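Local coordinates for UDP-D-quinovosamine 4-dehydrogenase (PDB 3NKL), which probably acts as an oxidoreductase and lyase on a nucleotide sugar, the present chain being only its Rossmann-like, CoA-binding-type domain from a longer membrane protein, at residues L17-M22 / T68-V73; K6-G11 / R59-H64; V79-I84 / I98-D103. All coordinates share one frame; numbering follows the deposited sequence.

In the fold
Interactions 1 and 2 pack helices on neighbouring parallel strands of one Rossmann-like sheet. Their centres are about 12 Å apart. Ala72 N lies 2.8 Å from Tyr10 O, and Tyr10 N 2.8 Å from Leu70 O, both probable hydrogen bonds. Interaction 3 joins helix 78-89 to the segment after strand 94-97. Its centre is about 13 Å from that of interaction 1, and Leu71 O and Ile98 N, 3.1 Å apart, link the two. Interactions 2 and 3 are about 19 Å apart between centres, yet Tyr10 touches Ile84. A glycine-rich turn, probably the nucleotide-binding turn of the fold, starts at Gly11 of interaction 2 and is touched by Ala72 of interaction 1.

Interaction 1. Residues L17-M22 / T68-V73; sequences LQLANM and TVLLAV
The first helix of a Rossmann-like fold packs here on a central strand, in the parallel core of its mixed sheet. Leu19 of helix 14-25 meets Leu70 of strand 68-71 and Ala72 just after it. The helix follows a turn with the GxGxxG pattern of Gly11, Gly13 and Gly16, which in this fold usually binds a dinucleotide. Ala72 touches residues of that pattern.

One methyl group carries the contact. Leu19 CD2 lies 4.1 Å from Leu70 CB and 4.1 Å from Ala72 CB. It therefore sits over two side chains, two residues apart, that both point to the helix. The two leucine side chains cross at about a right angle and meet through this one methyl. Leu19 reaches the sheet with its CG opposite the backbone N (chi1 180°). In Leu70 the CG stands opposite the carbonyl carbon (chi1 -51°), which leaves its CD1 4.2 Å from Leu19 CD2. Between Leu70 and Ala72, Leu71 turns to the other face of the sheet and packs on helix 78-89.

The closest backbone approach is between Leu19 and Ala72, whose CA atoms are 7.4 Å apart. Ile9 of strand 5-10 touches both Leu19 and Ala72, and Ile98 adds a further contact to Leu19. On the helix, Leu17 and Gln18 pack on Val105 of the second subunit.

No hydrogen bond joins the two segments, and all three touching residues are buried. The contact is purely apolar: burial of methyl and methylene groups, with no directional bond, holds the helix against the sheet.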
ATOM      1  N   LEU B  17      -4.710  -4.358  -5.925  1.00 23.49           N
ATOM      2  CA  LEU B  17      -4.422  -5.240  -7.040  1.00 24.28           C
ATOM      3  C   LEU B  17      -4.908  -6.645  -6.740  1.00 26.48           C
ATOM      4  O   LEU B  17      -5.493  -7.294  -7.601  1.00 26.28           O
ATOM      5  CB  LEU B  17      -2.923  -5.256  -7.346  1.00 27.30           C
ATOM      6  CG  LEU B  17      -2.550  -6.193  -8.494  1.00 53.17           C
ATOM      7  CD1 LEU B  17      -3.346  -5.814  -9.732  1.00 64.30           C
ATOM      8  CD2 LEU B  17      -1.052  -6.152  -8.775  1.00 58.60           C
ATOM      9  N   GLN B  18      -4.650  -7.132  -5.531  1.00 25.61           N
ATOM     10  CA  GLN B  18      -5.134  -8.457  -5.161  1.00 29.03           C
ATOM     11  C   GLN B  18      -6.650  -8.489  -5.131  1.00 28.39           C
ATOM     12  O   GLN B  18      -7.270  -9.445  -5.603  1.00 26.82           O
ATOM     13  CB  GLN B  18      -4.588  -8.879  -3.799  1.00 32.97           C
ATOM     14  CG  GLN B  18      -3.101  -9.063  -3.762  1.00 41.83           C
ATOM     15  CD  GLN B  18      -2.660  -9.478  -2.384  1.00 41.32           C
ATOM     16  OE1 GLN B  18      -2.890 -10.615  -1.979  1.00 34.88           O
ATOM     17  NE2 GLN B  18      -2.079  -8.546  -1.633  1.00 37.93           N
ATOM     18  N   LEU B  19      -7.260  -7.440  -4.587  1.00 21.53           N
ATOM     19  CA  LEU B  19      -8.722  -7.378  -4.617  1.00 20.33           C
ATOM     20  C   LEU B  19      -9.238  -7.451  -6.040  1.00 22.42           C
ATOM     21  O   LEU B  19     -10.180  -8.200  -6.335  1.00 27.77           O
ATOM     22  CB  LEU B  19      -9.236  -6.110  -3.942  1.00 18.09           C
ATOM     23  CG  LEU B  19     -10.756  -5.914  -3.913  1.00 21.84           C
ATOM     24  CD1 LEU B  19     -11.428  -6.984  -3.077  1.00 17.91           C
ATOM     25  CD2 LEU B  19     -11.068  -4.520  -3.346  1.00 15.67           C
ATOM     26  N   ALA B  20      -8.646  -6.677  -6.934  1.00 21.81           N
ATOM     27  CA  ALA B  20      -9.157  -6.649  -8.300  1.00 30.92           C
ATOM     28  C   ALA B  20      -9.120  -8.055  -8.914  1.00 33.04           C
ATOM     29  O   ALA B  20      -9.988  -8.407  -9.698  1.00 33.22           O
ATOM     30  CB  ALA B  20      -8.396  -5.647  -9.159  1.00 27.20           C
ATOM     31  N   ASN B  21      -8.128  -8.865  -8.542  1.00 33.36           N
ATOM     32  CA  ASN B  21      -8.083 -10.266  -9.004  1.00 35.52           C
ATOM     33  C   ASN B  21      -9.139 -11.136  -8.345  1.00 36.19           C
ATOM     34  O   ASN B  21      -9.761 -11.968  -8.998  1.00 46.23           O
ATOM     35  CB  ASN B  21      -6.712 -10.888  -8.747  1.00 45.27           C
ATOM     36  CG  ASN B  21      -5.650 -10.348  -9.662  1.00 42.33           C
ATOM     37  OD1 ASN B  21      -4.458 -10.511  -9.406  1.00 53.19           O
ATOM     38  ND2 ASN B  21      -6.070  -9.702 -10.739  1.00 45.79           N
HETATM   39  N   MSE B  22      -9.299 -10.971  -7.037  0.65 35.51           N
HETATM   40  CA  MSE B  22     -10.385 -11.597  -6.305  0.65 36.44           C
HETATM   41  C   MSE B  22     -11.656 -11.365  -7.116  0.65 40.59           C
HETATM   42  O   MSE B  22     -12.318 -12.311  -7.555  0.65 44.23           O
HETATM   43  CB  MSE B  22     -10.535 -10.931  -4.936  0.65 33.53           C
HETATM   44  CG  MSE B  22     -10.988 -11.841  -3.804  0.65 13.89           C
HETATM   45 SE   MSE B  22      -9.428 -12.677  -3.023  0.65 83.83          SE
HETATM   46  CE  MSE B  22      -8.420 -11.059  -2.617  0.65 70.05           C
ATOM     47  N   THR B  68     -21.150   1.840  -6.324  1.00 15.44           N
ATOM     48  CA  THR B  68     -20.422   1.177  -5.232  1.00 16.99           C
ATOM     49  C   THR B  68     -18.930   1.382  -5.427  1.00 19.89           C
ATOM     50  O   THR B  68     -18.416   1.173  -6.528  1.00 17.31           O
ATOM     51  CB  THR B  68     -20.720  -0.339  -5.204  1.00 19.40           C
ATOM     52  OG1 THR B  68     -22.102  -0.544  -4.914  1.00 26.28           O
ATOM     53  CG2 THR B  68     -19.899  -1.043  -4.148  1.00 23.64           C
ATOM     54  N   VAL B  69     -18.236   1.800  -4.363  1.00 14.63           N
ATOM     55  CA  VAL B  69     -16.793   1.958  -4.407  1.00 15.94           C
ATOM     56  C   VAL B  69     -16.193   1.105  -3.298  1.00 18.43           C
ATOM     57  O   VAL B  69     -16.699   1.091  -2.176  1.00 18.71           O
ATOM     58  CB  VAL B  69     -16.380   3.452  -4.291  1.00 14.95           C
ATOM     59  CG1 VAL B  69     -14.860   3.593  -4.078  1.00 12.96           C
ATOM     60  CG2 VAL B  69     -16.853   4.226  -5.547  1.00 18.07           C
ATOM     61  N   LEU B  70     -15.149   0.353  -3.631  1.00 11.82           N
ATOM     62  CA  LEU B  70     -14.512  -0.554  -2.681  1.00 15.67           C
ATOM     63  C   LEU B  70     -13.182   0.021  -2.204  1.00 16.56           C
ATOM     64  O   LEU B  70     -12.334   0.390  -3.014  1.00 20.71           O
ATOM     65  CB  LEU B  70     -14.264  -1.908  -3.349  1.00 14.83           C
ATOM     66  CG  LEU B  70     -15.456  -2.556  -4.065  1.00 20.75           C
ATOM     67  CD1 LEU B  70     -15.023  -3.935  -4.566  1.00 19.75           C
ATOM     68  CD2 LEU B  70     -16.643  -2.666  -3.142  1.00 18.52           C
ATOM     69  N   LEU B  71     -12.980   0.066  -0.896  1.00 16.98           N
ATOM     70  CA  LEU B  71     -11.739   0.618  -0.346  1.00 15.52           C
ATOM     71  C   LEU B  71     -10.718  -0.484  -0.124  1.00 20.22           C
ATOM     72  O   LEU B  71     -10.999  -1.462   0.565  1.00 16.49           O
ATOM     73  CB  LEU B  71     -11.994   1.313   0.984  1.00 10.24           C
ATOM     74  CG  LEU B  71     -12.994   2.472   0.950  1.00 19.73           C
ATOM     75  CD1 LEU B  71     -13.078   3.099   2.322  1.00 17.59           C
ATOM     76  CD2 LEU B  71     -12.581   3.516  -0.070  1.00 18.43           C
ATOM     77  N   ALA B  72      -9.542  -0.323  -0.716  1.00 12.24           N
ATOM     78  CA  ALA B  72      -8.445  -1.245  -0.506  1.00 17.88           C
ATOM     79  C   ALA B  72      -7.224  -0.411  -0.109  1.00 17.74           C
ATOM     80  O   ALA B  72      -6.206  -0.394  -0.811  1.00 17.35           O
ATOM     81  CB  ALA B  72      -8.176  -2.060  -1.779  1.00 19.05           C
ATOM     82  N   VAL B  73      -7.359   0.301   1.013  1.00 16.21           N
ATOM     83  CA  VAL B  73      -6.288   1.139   1.545  1.00 14.52           C
ATOM     84  C   VAL B  73      -6.008   0.822   3.015  1.00 13.41           C
ATOM     85  O   VAL B  73      -6.123   1.688   3.882  1.00 14.01           O
ATOM     86  CB  VAL B  73      -6.622   2.636   1.413  1.00 19.64           C
ATOM     87  CG1 VAL B  73      -6.472   3.079  -0.048  1.00 21.85           C
ATOM     88  CG2 VAL B  73      -8.036   2.937   1.958  1.00 18.75           C
TER

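Interaction 2. Residues K6-G11 / R59-H64; sequences KVLIYG and RLIKKH
Strand 6-10 and helix 59-64 run nearly antiparallel, Lys6 facing His64 and Leu8 facing Ile61. Their axes come within 9.7 Å and make an angle of 163°, as expected of a helix laid over a sheet in an alpha/beta fold. The nearest CA atoms are those of Lys6 and His64, 7.4 Å apart.

Leu8 makes the apolar part of the contact. Its CD1 methyl reaches the helix between two successive residues, 4.2 Å from Leu60 CB and 4.2 Å from Ile61 CG1. The side chain of Leu8 crosses both partners at about a right angle, and CD1 does the touching.

The chain of Lys6 is extended beyond CG and runs alongside His64. Lys6 CD packs 3.8 Å from His64 O, a van der Waals contact. The polar link is made by water. The amino group does not bond the imidazole directly, for Lys6 NZ and His64 ND1 are 5.2 Å apart. One water bridges them. It accepts a hydrogen bond from Lys6 NZ at 2.9 Å and is hydrogen-bonded to His64 ND1 at 3.0 Å. Lys63 CG rests over one face of the His64 ring, offset toward its rim.

Around the contact, Leu8 also touches Ile66, in the link from the helix to strand 68-71, and its backbone pairs with Leu70 of that strand. On the other side of strand 5-10, Val7 and Ile9 pair with strand 29-35, whose Ile32 packs on both Lys6 and His64.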
ATOM      1  N   LYS B   6     -20.625  -2.817 -11.574  1.00 23.86           N
ATOM      2  CA  LYS B   6     -19.406  -2.058 -11.830  1.00 23.71           C
ATOM      3  C   LYS B   6     -18.949  -1.280 -10.595  1.00 23.18           C
ATOM      4  O   LYS B   6     -19.750  -0.629  -9.926  1.00 24.81           O
ATOM      5  CB  LYS B   6     -19.618  -1.115 -13.005  1.00 28.73           C
ATOM      6  CG  LYS B   6     -19.855  -1.883 -14.329  1.00 30.66           C
ATOM      7  CD  LYS B   6     -19.892  -0.931 -15.491  1.00 43.39           C
ATOM      8  CE  LYS B   6     -20.437  -1.614 -16.738  1.00 53.77           C
ATOM      9  NZ  LYS B   6     -20.957  -0.594 -17.699  1.00 63.44           N
ATOM     10  N   VAL B   7     -17.665  -1.360 -10.282  1.00 20.94           N
ATOM     11  CA  VAL B   7     -17.141  -0.622  -9.123  1.00 16.96           C
ATOM     12  C   VAL B   7     -15.842   0.077  -9.460  1.00 21.80           C
ATOM     13  O   VAL B   7     -15.162  -0.288 -10.421  1.00 26.08           O
ATOM     14  CB  VAL B   7     -16.796  -1.560  -7.949  1.00 20.96           C
ATOM     15  CG1 VAL B   7     -18.001  -2.412  -7.548  1.00 20.29           C
ATOM     16  CG2 VAL B   7     -15.630  -2.441  -8.327  1.00 20.12           C
ATOM     17  N   LEU B   8     -15.478   1.068  -8.648  1.00 17.84           N
ATOM     18  CA  LEU B   8     -14.109   1.534  -8.608  1.00 19.72           C
ATOM     19  C   LEU B   8     -13.448   0.946  -7.372  1.00 24.52           C
ATOM     20  O   LEU B   8     -14.110   0.725  -6.344  1.00 18.40           O
ATOM     21  CB  LEU B   8     -14.026   3.058  -8.503  1.00 16.42           C
ATOM     22  CG  LEU B   8     -14.715   3.881  -9.594  1.00 26.46           C
ATOM     23  CD1 LEU B   8     -14.649   5.354  -9.227  1.00 21.07           C
ATOM     24  CD2 LEU B   8     -14.029   3.625 -10.933  1.00 25.23           C
ATOM     25  N   ILE B   9     -12.144   0.716  -7.465  1.00 16.34           N
ATOM     26  CA  ILE B   9     -11.367   0.298  -6.292  1.00 14.28           C
ATOM     27  C   ILE B   9     -10.473   1.449  -5.888  1.00 19.22           C
ATOM     28  O   ILE B   9      -9.667   1.933  -6.690  1.00 20.91           O
ATOM     29  CB  ILE B   9     -10.491  -0.929  -6.585  1.00 16.88           C
ATOM     30  CG1 ILE B   9     -11.381  -2.142  -6.888  1.00 19.60           C
ATOM     31  CG2 ILE B   9      -9.498  -1.188  -5.416  1.00 14.34           C
ATOM     32  CD1 ILE B   9     -10.609  -3.385  -7.279  1.00 20.79           C
ATOM     33  N   TYR B  10     -10.643   1.916  -4.651  1.00 13.37           N
ATOM     34  CA  TYR B  10      -9.823   2.995  -4.136  1.00 14.74           C
ATOM     35  C   TYR B  10      -8.606   2.330  -3.502  1.00 15.26           C
ATOM     36  O   TYR B  10      -8.736   1.638  -2.500  1.00 17.88           O
ATOM     37  CB  TYR B  10     -10.603   3.786  -3.079  1.00 17.93           C
ATOM     38  CG  TYR B  10     -10.202   5.235  -2.933  1.00 16.66           C
ATOM     39  CD1 TYR B  10      -8.932   5.593  -2.479  1.00 22.43           C
ATOM     40  CD2 TYR B  10     -11.097   6.253  -3.249  1.00 17.10           C
ATOM     41  CE1 TYR B  10      -8.565   6.921  -2.341  1.00 24.87           C
ATOM     42  CE2 TYR B  10     -10.739   7.589  -3.106  1.00 19.94           C
ATOM     43  CZ  TYR B  10      -9.480   7.912  -2.669  1.00 25.15           C
ATOM     44  OH  TYR B  10      -9.152   9.237  -2.537  1.00 25.76           O
ATOM     45  N   GLY B  11      -7.431   2.545  -4.096  1.00 16.17           N
ATOM     46  CA  GLY B  11      -6.174   1.991  -3.606  1.00 19.52           C
ATOM     47  C   GLY B  11      -5.583   1.128  -4.709  1.00 22.05           C
ATOM     48  O   GLY B  11      -6.093   0.043  -4.980  1.00 20.29           O
ATOM     49  N   ARG B  59     -16.382  12.069 -12.479  1.00 27.85           N
ATOM     50  CA  ARG B  59     -16.558  11.775 -13.888  1.00 30.87           C
ATOM     51  C   ARG B  59     -16.596  10.278 -14.188  1.00 33.27           C
ATOM     52  O   ARG B  59     -17.272   9.856 -15.111  1.00 30.38           O
ATOM     53  CB  ARG B  59     -15.512  12.499 -14.747  1.00 30.17           C
ATOM     54  CG  ARG B  59     -14.095  11.977 -14.644  1.00 37.43           C
ATOM     55  CD  ARG B  59     -13.108  12.936 -15.354  1.00 43.94           C
ATOM     56  NE  ARG B  59     -12.818  14.116 -14.536  1.00 50.85           N
ATOM     57  CZ  ARG B  59     -11.909  15.043 -14.834  1.00 56.73           C
ATOM     58  NH1 ARG B  59     -11.189  14.945 -15.947  1.00 53.35           N
ATOM     59  NH2 ARG B  59     -11.720  16.072 -14.015  1.00 56.03           N
ATOM     60  N   LEU B  60     -15.873   9.476 -13.414  1.00 25.55           N
ATOM     61  CA  LEU B  60     -15.867   8.024 -13.617  1.00 22.77           C
ATOM     62  C   LEU B  60     -17.163   7.409 -13.114  1.00 24.50           C
ATOM     63  O   LEU B  60     -17.732   6.518 -13.746  1.00 25.76           O
ATOM     64  CB  LEU B  60     -14.672   7.383 -12.887  1.00 20.12           C
ATOM     65  CG  LEU B  60     -13.286   7.655 -13.488  1.00 23.74           C
ATOM     66  CD1 LEU B  60     -12.182   7.220 -12.509  1.00 22.42           C
ATOM     67  CD2 LEU B  60     -13.128   6.951 -14.836  1.00 30.17           C
ATOM     68  N   ILE B  61     -17.635   7.886 -11.968  1.00 24.08           N
ATOM     69  CA  ILE B  61     -18.881   7.370 -11.406  1.00 21.35           C
ATOM     70  C   ILE B  61     -20.022   7.629 -12.391  1.00 27.36           C
ATOM     71  O   ILE B  61     -20.807   6.740 -12.690  1.00 27.57           O
ATOM     72  CB  ILE B  61     -19.182   8.025 -10.045  1.00 22.62           C
ATOM     73  CG1 ILE B  61     -18.304   7.390  -8.958  1.00 21.63           C
ATOM     74  CG2 ILE B  61     -20.671   7.906  -9.706  1.00 27.95           C
ATOM     75  CD1 ILE B  61     -18.382   8.134  -7.620  1.00 27.63           C
ATOM     76  N   LYS B  62     -20.070   8.843 -12.922  1.00 26.56           N
ATOM     77  CA  LYS B  62     -21.090   9.238 -13.896  1.00 34.49           C
ATOM     78  C   LYS B  62     -20.931   8.493 -15.223  1.00 33.22           C
ATOM     79  O   LYS B  62     -21.907   8.016 -15.789  1.00 34.40           O
ATOM     80  CB  LYS B  62     -21.046  10.761 -14.113  1.00 39.24           C
ATOM     81  CG  LYS B  62     -21.922  11.290 -15.248  1.00 48.08           C
ATOM     82  CD  LYS B  62     -21.748  12.802 -15.407  1.00 54.65           C
ATOM     83  CE  LYS B  62     -22.492  13.349 -16.622  1.00 64.42           C
ATOM     84  NZ  LYS B  62     -22.074  14.744 -16.957  1.00 69.36           N
ATOM     85  N   LYS B  63     -19.700   8.367 -15.706  1.00 30.06           N
ATOM     86  CA  LYS B  63     -19.455   7.739 -17.006  1.00 33.00           C
ATOM     87  C   LYS B  63     -19.837   6.262 -17.015  1.00 34.84           C
ATOM     88  O   LYS B  63     -20.367   5.752 -18.007  1.00 29.85           O
ATOM     89  CB  LYS B  63     -17.984   7.893 -17.417  1.00 34.47           C
ATOM     90  CG  LYS B  63     -17.599   7.124 -18.680  1.00 46.52           C
ATOM     91  CD  LYS B  63     -16.149   7.400 -19.080  1.00 56.24           C
ATOM     92  CE  LYS B  63     -15.825   6.845 -20.464  1.00 68.40           C
ATOM     93  NZ  LYS B  63     -14.444   7.207 -20.909  1.00 71.38           N
ATOM     94  N   HIS B  64     -19.582   5.583 -15.902  1.00 28.11           N
ATOM     95  CA  HIS B  64     -19.794   4.143 -15.820  1.00 26.85           C
ATOM     96  C   HIS B  64     -20.992   3.749 -14.960  1.00 29.14           C
ATOM     97  O   HIS B  64     -21.171   2.570 -14.660  1.00 29.37           O
ATOM     98  CB  HIS B  64     -18.534   3.480 -15.249  1.00 28.97           C
ATOM     99  CG  HIS B  64     -17.325   3.653 -16.113  1.00 36.81           C
ATOM    100  ND1 HIS B  64     -17.116   2.913 -17.258  1.00 38.75           N
ATOM    101  CD2 HIS B  64     -16.263   4.486 -16.002  1.00 38.68           C
ATOM    102  CE1 HIS B  64     -15.977   3.283 -17.818  1.00 41.99           C
ATOM    103  NE2 HIS B  64     -15.436   4.230 -17.071  1.00 41.18           N
TER
HETATM  104  O   HOH W   1     -18.218   0.282 -18.189  1.00 57.55           O

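Interaction 3. Residues V79-I84 / I98-D103; sequences VQKKVI and IPNLDD
Lys81 points its long side chain from helix 78-89 toward Asn100, at the start of helix 101-105. Helix 78-89 packs on strand 68-71 of this Rossmann-like fold, and helix 101-105 follows strand 94-97 through a short loop. The backbones stay well apart: the closest CA atoms, of Lys81 and Asn100, are 11.0 Å from each other. The side chain of Lys81 and water span most of this distance.

The lysine is almost fully extended, with CG opposite the backbone N (chi1 -165°) and every later torsion near 180°. This carries the amino group away from its helix and up to the loop before the second one. The Asn100 side chain turns its OD1 back toward the amino group (chi1 -64°), though its CB does not aim there. The two ends still do not bond directly, for Lys81 NZ is 4.2 Å from Asn100 OD1. Lys81 NZ also approaches Ile98 O, at 4.5 Å, again without a bond.

The strongest direct partner of the amino group is Thr97 OG1, with which it forms a hydrogen bond just before the loop. This bond, together with water, probably fixes the position of the amino group. Asn100 occupies the N-cap position of its helix, but its side chain makes no capping bond. Beyond it, Leu101 packs on Leu17 of the second subunit, and Asp102 OD1 bonds Gln47 NE2 of that chain.

A water bridges lysine and amide: it accepts from Lys81 NZ at 2.8 Å and donates to Asn100 OD1 at 2.8 Å.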
ATOM      1  N   VAL B  79      -7.481   8.597  10.294  1.00 19.19           N
ATOM      2  CA  VAL B  79      -7.844   9.955   9.870  1.00 24.25           C
ATOM      3  C   VAL B  79      -8.004  10.059   8.357  1.00 27.86           C
ATOM      4  O   VAL B  79      -8.993  10.610   7.843  1.00 22.04           O
ATOM      5  CB  VAL B  79      -6.809  10.991  10.306  1.00 31.98           C
ATOM      6  CG1 VAL B  79      -7.077  12.301   9.587  1.00 34.27           C
ATOM      7  CG2 VAL B  79      -6.867  11.185  11.811  1.00 44.87           C
ATOM      8  N   GLN B  80      -7.029   9.518   7.634  1.00 21.34           N
ATOM      9  CA  GLN B  80      -7.041   9.579   6.176  1.00 22.15           C
ATOM     10  C   GLN B  80      -8.153   8.711   5.572  1.00 21.44           C
ATOM     11  O   GLN B  80      -8.759   9.073   4.562  1.00 21.81           O
ATOM     12  CB  GLN B  80      -5.677   9.149   5.630  1.00 21.41           C
ATOM     13  CG  GLN B  80      -5.587   9.144   4.115  1.00 35.27           C
ATOM     14  CD  GLN B  80      -5.963  10.484   3.478  1.00 49.82           C
ATOM     15  OE1 GLN B  80      -6.611  10.525   2.427  1.00 45.76           O
ATOM     16  NE2 GLN B  80      -5.557  11.581   4.110  1.00 53.98           N
ATOM     17  N   LYS B  81      -8.414   7.560   6.177  1.00 20.74           N
ATOM     18  CA  LYS B  81      -9.472   6.698   5.656  1.00 17.21           C
ATOM     19  C   LYS B  81     -10.831   7.388   5.769  1.00 19.53           C
ATOM     20  O   LYS B  81     -11.678   7.268   4.874  1.00 17.53           O
ATOM     21  CB  LYS B  81      -9.499   5.346   6.375  1.00 11.97           C
ATOM     22  CG  LYS B  81     -10.367   4.301   5.592  1.00 14.30           C
ATOM     23  CD  LYS B  81     -10.427   2.958   6.356  1.00 14.66           C
ATOM     24  CE  LYS B  81     -11.021   1.843   5.463  1.00 16.59           C
ATOM     25  NZ  LYS B  81     -11.203   0.562   6.181  1.00 16.96           N
ATOM     26  N   LYS B  82     -11.033   8.126   6.853  1.00 19.43           N
ATOM     27  CA  LYS B  82     -12.311   8.847   7.020  1.00 18.95           C
ATOM     28  C   LYS B  82     -12.452   9.989   6.026  1.00 25.49           C
ATOM     29  O   LYS B  82     -13.550  10.248   5.502  1.00 22.76           O
ATOM     30  CB  LYS B  82     -12.486   9.341   8.462  1.00 22.05           C
ATOM     31  CG  LYS B  82     -12.790   8.199   9.442  1.00 30.16           C
ATOM     32  CD  LYS B  82     -12.686   8.658  10.912  1.00 37.79           C
ATOM     33  CE  LYS B  82     -12.678   7.468  11.867  1.00 45.80           C
ATOM     34  NZ  LYS B  82     -12.297   7.838  13.271  1.00 53.92           N
ATOM     35  N   VAL B  83     -11.346  10.665   5.737  1.00 19.36           N
ATOM     36  CA  VAL B  83     -11.344  11.680   4.685  1.00 21.74           C
ATOM     37  C   VAL B  83     -11.836  11.063   3.378  1.00 24.33           C
ATOM     38  O   VAL B  83     -12.726  11.597   2.699  1.00 16.36           O
ATOM     39  CB  VAL B  83      -9.936  12.252   4.471  1.00 25.19           C
ATOM     40  CG1 VAL B  83      -9.868  13.005   3.156  1.00 30.85           C
ATOM     41  CG2 VAL B  83      -9.549  13.144   5.644  1.00 31.32           C
ATOM     42  N   ILE B  84     -11.256   9.918   3.034  1.00 18.60           N
ATOM     43  CA  ILE B  84     -11.648   9.192   1.831  1.00 21.74           C
ATOM     44  C   ILE B  84     -13.134   8.792   1.864  1.00 20.97           C
ATOM     45  O   ILE B  84     -13.878   9.006   0.898  1.00 17.24           O
ATOM     46  CB  ILE B  84     -10.754   7.955   1.642  1.00 16.65           C
ATOM     47  CG1 ILE B  84      -9.321   8.398   1.262  1.00 18.99           C
ATOM     48  CG2 ILE B  84     -11.368   6.994   0.597  1.00 16.39           C
ATOM     49  CD1 ILE B  84      -8.331   7.243   1.222  1.00 22.45           C
ATOM     50  N   ILE B  98     -12.186  -3.626   2.451  1.00 13.68           N
ATOM     51  CA  ILE B  98     -11.526  -4.882   2.813  1.00 15.35           C
ATOM     52  C   ILE B  98     -11.124  -4.783   4.293  1.00 14.27           C
ATOM     53  O   ILE B  98     -11.215  -3.701   4.882  1.00 16.13           O
ATOM     54  CB  ILE B  98     -10.293  -5.134   1.923  1.00 13.59           C
ATOM     55  CG1 ILE B  98      -9.151  -4.168   2.263  1.00 15.96           C
ATOM     56  CG2 ILE B  98     -10.673  -5.031   0.418  1.00 13.30           C
ATOM     57  CD1 ILE B  98      -7.842  -4.529   1.495  1.00 19.31           C
ATOM     58  N   PRO B  99     -10.661  -5.896   4.896  1.00 14.40           N
ATOM     59  CA  PRO B  99     -10.261  -5.875   6.311  1.00 16.89           C
ATOM     60  C   PRO B  99      -9.145  -4.892   6.663  1.00 17.80           C
ATOM     61  O   PRO B  99      -8.437  -4.405   5.790  1.00 15.72           O
ATOM     62  CB  PRO B  99      -9.761  -7.324   6.566  1.00 12.65           C
ATOM     63  CG  PRO B  99     -10.582  -8.139   5.568  1.00 19.44           C
ATOM     64  CD  PRO B  99     -10.612  -7.261   4.330  1.00 15.69           C
ATOM     65  N   ASN B 100      -8.996  -4.626   7.954  1.00 16.06           N
ATOM     66  CA  ASN B 100      -7.872  -3.850   8.465  1.00 18.58           C
ATOM     67  C   ASN B 100      -6.565  -4.611   8.302  1.00 20.99           C
ATOM     68  O   ASN B 100      -6.538  -5.847   8.234  1.00 16.07           O
ATOM     69  CB  ASN B 100      -8.083  -3.499   9.937  1.00 16.98           C
ATOM     70  CG  ASN B 100      -9.282  -2.603  10.138  1.00 24.71           C
ATOM     71  OD1 ASN B 100      -9.556  -1.736   9.301  1.00 18.00           O
ATOM     72  ND2 ASN B 100     -10.018  -2.814  11.233  1.00 22.65           N
ATOM     73  N   LEU B 101      -5.480  -3.860   8.264  1.00 20.07           N
ATOM     74  CA  LEU B 101      -4.160  -4.417   8.032  1.00 16.34           C
ATOM     75  C   LEU B 101      -3.833  -5.602   8.942  1.00 19.56           C
ATOM     76  O   LEU B 101      -3.379  -6.648   8.478  1.00 20.54           O
ATOM     77  CB  LEU B 101      -3.093  -3.328   8.189  1.00 20.92           C
ATOM     78  CG  LEU B 101      -1.887  -3.991   7.526  1.00 29.13           C
ATOM     79  CD1 LEU B 101      -1.475  -3.330   6.207  1.00 21.50           C
ATOM     80  CD2 LEU B 101      -0.753  -4.243   8.477  1.00 22.68           C
ATOM     81  N   ASP B 102      -4.072  -5.444  10.236  1.00 17.87           N
ATOM     82  CA  ASP B 102      -3.623  -6.447  11.193  1.00 25.21           C
ATOM     83  C   ASP B 102      -4.387  -7.749  10.993  1.00 23.83           C
ATOM     84  O   ASP B 102      -3.879  -8.815  11.315  1.00 25.27           O
ATOM     85  CB  ASP B 102      -3.763  -5.955  12.639  1.00 27.50           C
ATOM     86  CG  ASP B 102      -2.646  -4.978  13.041  1.00 39.68           C
ATOM     87  OD1 ASP B 102      -1.517  -5.064  12.503  1.00 37.11           O
ATOM     88  OD2 ASP B 102      -2.903  -4.114  13.899  1.00 45.52           O
ATOM     89  N   ASP B 103      -5.591  -7.664  10.431  1.00 25.04           N
ATOM     90  CA  ASP B 103      -6.380  -8.872  10.160  1.00 23.56           C
ATOM     91  C   ASP B 103      -5.968  -9.528   8.853  1.00 25.68           C
ATOM     92  O   ASP B 103      -6.281 -10.693   8.605  1.00 26.38           O
ATOM     93  CB  ASP B 103      -7.893  -8.584  10.167  1.00 18.62           C
ATOM     94  CG  ASP B 103      -8.387  -8.177  11.548  1.00 29.77           C
ATOM     95  OD1 ASP B 103      -7.887  -8.760  12.532  1.00 33.34           O
ATOM     96  OD2 ASP B 103      -9.239  -7.266  11.655  1.00 28.24           O
TER
HETATM   97  O   HOH W   2      -8.636  -0.068   7.187  1.00 18.90           O
HETATM   98  O   HOH W   3     -10.803   0.670   9.495  1.00 33.61           O